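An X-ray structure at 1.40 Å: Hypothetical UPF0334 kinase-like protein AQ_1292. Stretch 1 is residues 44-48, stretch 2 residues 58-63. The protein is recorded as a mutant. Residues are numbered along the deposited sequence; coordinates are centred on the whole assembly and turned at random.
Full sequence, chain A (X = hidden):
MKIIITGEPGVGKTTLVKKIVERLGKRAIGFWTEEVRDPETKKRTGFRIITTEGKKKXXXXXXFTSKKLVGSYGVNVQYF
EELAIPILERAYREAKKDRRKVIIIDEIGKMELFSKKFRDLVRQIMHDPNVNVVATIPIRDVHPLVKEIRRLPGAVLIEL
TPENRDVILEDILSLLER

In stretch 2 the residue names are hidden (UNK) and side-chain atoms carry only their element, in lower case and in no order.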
ATOM      1  N   ARG A  44      -1.347   2.641  20.529  1.00 19.71           N
ATOM      2  CA  ARG A  44      -1.227   3.287  19.163  1.00 18.92           C
ATOM      3  C   ARG A  44      -1.592   4.771  19.179  1.00 18.75           C
ATOM      4  O   ARG A  44      -2.671   5.153  19.643  1.00 18.94           O
ATOM      5  CB  ARG A  44      -2.096   2.579  18.119  1.00 18.94           C
ATOM      6  CG  ARG A  44      -1.875   3.094  16.696  1.00 19.97           C
ATOM      7  CD  ARG A  44      -2.630   2.336  15.628  1.00 22.14           C
ATOM      8  NE  ARG A  44      -4.059   2.632  15.659  1.00 23.68           N
ATOM      9  CZ  ARG A  44      -4.979   2.015  14.928  1.00 26.19           C
ATOM     10  NH1 ARG A  44      -4.634   1.040  14.092  1.00 27.04           N
ATOM     11  NH2 ARG A  44      -6.254   2.380  15.024  1.00 27.46           N
ATOM     12  N   THR A  45      -0.687   5.591  18.646  1.00 17.91           N
ATOM     13  CA  THR A  45      -0.893   7.042  18.582  1.00 17.26           C
ATOM     14  C   THR A  45      -0.792   7.598  17.171  1.00 15.90           C
ATOM     15  O   THR A  45      -1.059   8.768  16.952  1.00 15.54           O
ATOM     16  CB  THR A  45       0.169   7.784  19.408  1.00 17.80           C
ATOM     17  OG1 THR A  45       1.461   7.527  18.845  1.00 19.92           O
ATOM     18  CG2 THR A  45       0.257   7.251  20.854  1.00 18.45           C
ATOM     19  N   GLY A  46      -0.377   6.783  16.216  1.00 15.02           N
ATOM     20  CA  GLY A  46      -0.225   7.278  14.863  1.00 13.85           C
ATOM     21  C   GLY A  46       0.244   6.232  13.887  1.00 13.17           C
ATOM     22  O   GLY A  46       0.250   5.026  14.195  1.00 13.10           O
ATOM     23  N   PHE A  47       0.659   6.715  12.716  1.00 12.06           N
ATOM     24  CA  PHE A  47       1.085   5.881  11.597  1.00 11.54           C
ATOM     25  C   PHE A  47       2.299   6.481  10.910  1.00 11.32           C
ATOM     26  O   PHE A  47       2.365   7.698  10.693  1.00 10.95           O
ATOM     27  CB  PHE A  47      -0.055   5.701  10.590  1.00 11.92           C
ATOM     28  CG  PHE A  47      -1.283   5.064  11.181  1.00 14.36           C
ATOM     29  CD1 PHE A  47      -2.242   5.843  11.820  1.00 14.95           C
ATOM     30  CD2 PHE A  47      -1.467   3.679  11.123  1.00 15.96           C
ATOM     31  CE1 PHE A  47      -3.379   5.267  12.378  1.00 16.86           C
ATOM     32  CE2 PHE A  47      -2.604   3.093  11.688  1.00 17.73           C
ATOM     33  CZ  PHE A  47      -3.558   3.896  12.314  1.00 18.66           C
ATOM     34  N   ARG A  48       3.215   5.602  10.516  1.00 11.22           N
ATOM     35  CA  ARG A  48       4.488   5.953   9.910  1.00 11.81           C
ATOM     36  C   ARG A  48       4.588   5.317   8.529  1.00 11.46           C
ATOM     37  O   ARG A  48       4.370   4.124   8.381  1.00 11.81           O
ATOM     38  CB  ARG A  48       5.639   5.440  10.805  1.00 14.24           C
ATOM     39  CG  ARG A  48       7.002   5.997  10.470  1.00 18.19           C
ATOM     40  CD  ARG A  48       8.135   5.471  11.344  1.00 22.61           C
ATOM     41  NE  ARG A  48       7.682   4.902  12.607  1.00 26.65           N
ATOM     42  CZ  ARG A  48       7.876   5.444  13.813  1.00 27.87           C
ATOM     43  NH1 ARG A  48       8.515   6.600  13.961  1.00 29.00           N
ATOM     44  NH2 ARG A  48       7.422   4.819  14.884  1.00 28.69           N
ATOM     45  N   UNK A  58       6.425   9.860  10.392  1.00 11.88           N
ATOM     46  CA  UNK A  58       5.065   9.866  10.922  1.00 11.97           C
ATOM     47  C   UNK A  58       4.249  10.874  10.124  1.00 11.06           C
ATOM     48  O   UNK A  58       4.573  12.065  10.086  1.00 11.56           O
ATOM     49  c   UNK A  58       5.021  10.225  12.429  1.00 12.74           C
ATOM     50  c   UNK A  58       5.894   9.471  14.744  1.00 16.75           C
ATOM     51  c   UNK A  58       5.755   9.149  13.239  1.00 13.94           C
ATOM     52  c   UNK A  58       3.563  10.351  12.900  1.00 14.92           C
ATOM     53  N   UNK A  59       3.189  10.401   9.475  1.00 10.65           N
ATOM     54  CA  UNK A  59       2.320  11.291   8.710  1.00 10.07           C
ATOM     55  C   UNK A  59       0.901  11.414   9.259  1.00  9.76           C
ATOM     56  O   UNK A  59       0.127  12.227   8.782  1.00 11.00           O
ATOM     57  c   UNK A  59       1.495   9.583   6.967  1.00 10.18           C
ATOM     58  c   UNK A  59       2.125   8.345   7.048  1.00 10.05           C
ATOM     59  c   UNK A  59       2.273  10.868   7.231  1.00  9.94           C
ATOM     60  c   UNK A  59       0.085   7.197   6.454  1.00 11.07           C
ATOM     61  c   UNK A  59       1.422   7.151   6.789  1.00 11.29           C
ATOM     62  c   UNK A  59       0.158   9.629   6.607  1.00 10.23           C
ATOM     63  c   UNK A  59      -0.563   8.439   6.365  1.00 10.17           C
ATOM     64  N   UNK A  60       0.554  10.606  10.255  1.00 10.54           N
ATOM     65  CA  UNK A  60      -0.760  10.688  10.865  1.00 11.24           C
ATOM     66  C   UNK A  60      -0.582  10.430  12.344  1.00 10.98           C
ATOM     67  O   UNK A  60       0.106   9.488  12.720  1.00 12.46           O
ATOM     68  o   UNK A  60      -2.939   9.620  10.900  1.00 14.45           O
ATOM     69  c   UNK A  60      -1.681   9.636  10.256  1.00 12.09           C
ATOM     70  N   UNK A  61      -1.181  11.271  13.184  1.00 11.35           N
ATOM     71  CA  UNK A  61      -0.971  11.148  14.626  1.00 11.57           C
ATOM     72  C   UNK A  61      -2.108  11.786  15.401  1.00 11.47           C
ATOM     73  O   UNK A  61      -2.674  12.792  14.969  1.00 11.23           O
ATOM     74  c   UNK A  61       0.351  11.819  15.050  1.00 12.01           C
ATOM     75  o   UNK A  61       0.566  11.749  16.466  1.00 13.55           O
ATOM     76  N   UNK A  62      -2.410  11.203  16.561  1.00 12.30           N
ATOM     77  CA  UNK A  62      -3.283  11.843  17.545  1.00 13.15           C
ATOM     78  C   UNK A  62      -2.750  13.211  18.009  1.00 13.46           C
ATOM     79  O   UNK A  62      -3.534  14.032  18.468  1.00 14.35           O
ATOM     80  c   UNK A  62      -4.696   8.798  19.498  1.00 16.86           C
ATOM     81  c   UNK A  62      -5.504   7.643  18.990  1.00 18.29           C
ATOM     82  n   UNK A  62      -6.443   7.114  19.993  1.00 20.30           N
ATOM     83  c   UNK A  62      -3.531  10.910  18.736  1.00 13.81           C
ATOM     84  c   UNK A  62      -4.268   9.642  18.325  1.00 15.40           C
ATOM     85  N   UNK A  63      -1.444  13.459  17.870  1.00 13.72           N
ATOM     86  CA  UNK A  63      -0.891  14.765  18.246  1.00 14.66           C
ATOM     87  C   UNK A  63      -0.985  15.805  17.141  1.00 14.27           C
ATOM     88  O   UNK A  63      -0.775  16.999  17.397  1.00 15.25           O
ATOM     89  c   UNK A  63       1.699  12.662  19.673  1.00 21.27           C
ATOM     90  c   UNK A  63       1.478  12.159  22.030  1.00 23.68           C
ATOM     91  c   UNK A  63       0.873  13.776  19.808  1.00 18.60           C
ATOM     92  c   UNK A  63       0.588  14.649  18.621  1.00 15.51           C
ATOM     93  c   UNK A  63       1.997  11.844  20.775  1.00 23.45           C
ATOM     94  c   UNK A  63       0.659  13.286  22.179  1.00 22.64           C
ATOM     95  c   UNK A  63       0.370  14.094  21.074  1.00 20.46           C
TER
HETATM   96  O   HOH W   1      -4.146   6.067  21.721  1.00 31.62           O
HETATM   97  O   HOH W   2       2.176   9.585  16.904  1.00 18.03           O

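Position 58 carries four side-chain carbons and no heteroatom. The chain forks at CB, and one arm is two carbons long. That arm lies over one face of the R48 guanidinium, its first carbon 3.8 Å from R48 NH1. A beta-branched, all-carbon side chain of this size is isoleucine, I58. The atom over the guanidinium is CG1.

Position 59 has CB followed by a ring of six carbons, with no oxygen on it. CA to CB points sideways, but the ring comes nearer to stretch 1. One ring carbon is 4.3 Å from F47 CB, and the backbone of R48 lies at the ring edge. A plain six-carbon ring on one CB is phenylalanine, F59. The carbon near F47 CB is CE1, which is also 4.1 Å from R48 C.

Position 60 shows one carbon and one oxygen. The oxygen sits 3.9 Å from F47 CD1, oblique to that ring. Two atoms, C then O, make serine, S60. Its side chain shares a face of the sheet with that of F47.

Position 61 again shows one carbon and one oxygen. The oxygen is 3.4 Å from T45 O and 2.7 Å from water 2. This is a second serine, S61. Its OG accepts a hydrogen bond from the backbone N of position 63 at 3.0 Å. Water 2 also lies 2.9 Å from T45 OG1, so it links the two side chains.

Position 62 has four carbons in a row ending in nitrogen. The carbon before the nitrogen is 3.8 Å from R44 O. This is lysine, K62. Water 1 donates to R44 O at 2.7 Å and accepts from K62 NZ at 3.1 Å, bridging the two.

Position 63 has CB and a six-carbon ring, without a heteroatom. Its nearest ring carbon is 4.7 Å from T45 OG1, too far for a contact. It is phenylalanine, F63, exposed and touching a crystal neighbour.

The contact is an antiparallel strand pairing held mainly by backbone. K62 N donates to T45 O at 2.8 Å, and F47 N donates to S60 O at 2.8 Å. F47 O accepts from F59 N at 3.1 Å and weakly from S60 N at 3.5 Å. This doubled acceptance accompanies a beta bulge, which shifts the register by one between F47 and R48. G46 packs closely, its CA 3.1 Å from S60 O; a CB there would clash with that oxygen. R48 and I58 pair on one face, F47 and S60 on the other.

Stretch 2 (58-63) IFSSKF
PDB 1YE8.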